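Long-range contact in putative exported protein (Bordetella pertussis Tohama I, PDB 2PFY), which binds pyroglutamic acid as the periplasmic solute receptor of, probably, a tripartite ATP-independent transport system: residues Q22-E26 and K235-R239. Numbering follows the deposited sequence.
Sequences QFADE and KAEIR
Phe-23 and Ala-236 bring segments 22-26 and 235-239 closest, their CA atoms 6.0 Å apart, in a roughly antiparallel pair with segment axes 10.6 Å apart and N-to-C directions at 151°. Phe-23 CB meets Ala-236 CB at 4.1 Å, while the Phe-23 ring turns away from segment 235-239 and packs on Val-229 and Ala-232, earlier in the same helix. Beside this apolar contact lies a salt-bridge network centred on Glu-26. Arg-239 leaves its helix with chi1 at -176° and bends at chi3, which lays the guanidinium beside Glu-26 and Gln-22. Its NH2 meets Glu-26 OE1 at 2.7 Å, in a weak, bent hydrogen bond with the carboxylate perpendicular to the guanidinium. Lys-235 NZ makes a longer, weak salt bridge to Glu-26 OE2. The Gln-22 amide stacks on one guanidinium face, the planes 10° apart; its NE2 gives a nearly straight 2.9 Å bond to Glu-26 OE2, arriving from above the carboxylate plane. A water donates to Glu-26 OE1 and accepts from Arg-239 NH1. The contact joins helices 15-30 and 223-257 of this DctP-family receptor; Phe-23 also packs on Val-115 and Tyr-116 of strand 112-119 and Ile-37 of strand 35-40, the two outermost strands of the five-stranded sheet.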
loop_
_atom_site.group_PDB
_atom_site.type_symbol
_atom_site.label_atom_id
_atom_site.label_comp_id
_atom_site.label_asym_id
_atom_site.label_seq_id
_atom_site.Cartn_x
_atom_site.Cartn_y
_atom_site.Cartn_z
ATOM N N GLN A 22 -0.865 13.538 -11.107
ATOM C CA GLN A 22 -2.030 14.293 -11.554
ATOM C C GLN A 22 -2.498 15.229 -10.427
ATOM O O GLN A 22 -2.926 16.397 -10.671
ATOM C CB GLN A 22 -3.140 13.347 -12.024
ATOM C CG GLN A 22 -4.399 14.106 -12.529
ATOM C CD GLN A 22 -5.401 13.217 -13.248
ATOM O OE1 GLN A 22 -5.093 12.081 -13.656
ATOM N NE2 GLN A 22 -6.623 13.717 -13.371
ATOM N N PHE A 23 -2.433 14.719 -9.201
ATOM C CA PHE A 23 -2.723 15.515 -7.992
ATOM C C PHE A 23 -1.812 16.750 -7.916
ATOM O O PHE A 23 -2.303 17.870 -7.690
ATOM C CB PHE A 23 -2.626 14.642 -6.724
ATOM C CG PHE A 23 -2.373 15.436 -5.457
ATOM C CD1 PHE A 23 -3.432 16.070 -4.795
ATOM C CD2 PHE A 23 -1.086 15.549 -4.941
ATOM C CE1 PHE A 23 -3.195 16.838 -3.625
ATOM C CE2 PHE A 23 -0.822 16.331 -3.766
ATOM C CZ PHE A 23 -1.881 16.948 -3.111
ATOM N N ALA A 24 -0.496 16.573 -8.130
ATOM C CA ALA A 24 0.443 17.709 -8.142
ATOM C C ALA A 24 0.068 18.736 -9.249
ATOM O O ALA A 24 0.078 19.971 -9.028
ATOM C CB ALA A 24 1.935 17.200 -8.302
ATOM N N ASP A 25 -0.256 18.214 -10.434
ATOM C CA ASP A 25 -0.697 19.043 -11.557
ATOM C C ASP A 25 -1.979 19.802 -11.243
ATOM O O ASP A 25 -2.097 20.979 -11.606
ATOM C CB ASP A 25 -0.934 18.205 -12.832
ATOM C CG ASP A 25 0.352 17.787 -13.500
ATOM O OD1 ASP A 25 1.400 18.419 -13.264
ATOM O OD2 ASP A 25 0.302 16.797 -14.266
ATOM N N GLU A 26 -2.932 19.129 -10.603
ATOM C CA GLU A 26 -4.214 19.738 -10.269
ATOM C C GLU A 26 -4.079 20.817 -9.193
ATOM O O GLU A 26 -4.773 21.828 -9.254
ATOM C CB GLU A 26 -5.261 18.676 -9.922
ATOM C CG GLU A 26 -5.765 17.989 -11.251
ATOM C CD GLU A 26 -6.761 16.848 -11.058
ATOM O OE1 GLU A 26 -7.144 16.502 -9.897
ATOM O OE2 GLU A 26 -7.147 16.277 -12.099
ATOM N N LYS A 235 -10.268 14.664 -4.912
ATOM C CA LYS A 235 -10.389 14.214 -6.295
ATOM C C LYS A 235 -9.434 13.046 -6.563
ATOM O O LYS A 235 -9.780 12.094 -7.276
ATOM C CB LYS A 235 -10.062 15.367 -7.254
ATOM C CG LYS A 235 -11.269 16.320 -7.568
ATOM C CD LYS A 235 -10.977 17.219 -8.806
ATOM C CE LYS A 235 -11.453 16.610 -10.176
ATOM N NZ LYS A 235 -10.413 15.898 -11.055
ATOM N N ALA A 236 -8.232 13.128 -5.994
ATOM C CA ALA A 236 -7.250 12.033 -6.107
ATOM C C ALA A 236 -7.712 10.736 -5.435
ATOM O O ALA A 236 -7.478 9.641 -5.958
ATOM C CB ALA A 236 -5.868 12.474 -5.573
ATOM N N GLU A 237 -8.368 10.855 -4.290
ATOM C CA GLU A 237 -8.829 9.697 -3.558
ATOM C C GLU A 237 -9.909 8.976 -4.393
ATOM O O GLU A 237 -9.880 7.741 -4.544
ATOM C CB GLU A 237 -9.319 10.105 -2.153
ATOM C CG GLU A 237 -9.839 8.948 -1.267
ATOM C CD GLU A 237 -9.648 9.194 0.216
ATOM O OE1 GLU A 237 -8.662 9.871 0.611
ATOM O OE2 GLU A 237 -10.497 8.709 1.004
ATOM N N ILE A 238 -10.832 9.755 -4.951
ATOM C CA ILE A 238 -11.883 9.202 -5.820
ATOM C C ILE A 238 -11.249 8.542 -7.064
ATOM O O ILE A 238 -11.588 7.402 -7.404
ATOM C CB ILE A 238 -12.941 10.286 -6.202
ATOM C CG1 ILE A 238 -13.672 10.781 -4.939
ATOM C CG2 ILE A 238 -13.925 9.743 -7.294
ATOM C CD1 ILE A 238 -14.337 12.169 -5.092
ATOM N N ARG A 239 -10.340 9.257 -7.722
ATOM C CA ARG A 239 -9.656 8.768 -8.927
ATOM C C ARG A 239 -8.915 7.471 -8.589
ATOM O O ARG A 239 -8.915 6.512 -9.385
ATOM C CB ARG A 239 -8.686 9.853 -9.442
ATOM C CG ARG A 239 -7.959 9.558 -10.737
ATOM C CD ARG A 239 -6.833 10.629 -11.017
ATOM N NE ARG A 239 -7.387 11.900 -10.763
ATOM C CZ ARG A 239 -6.915 12.868 -9.992
ATOM N NH1 ARG A 239 -5.715 12.871 -9.391
ATOM N NH2 ARG A 239 -7.699 13.895 -9.902
HETATM O O HOH W 1 -6.063 15.554 -7.779
#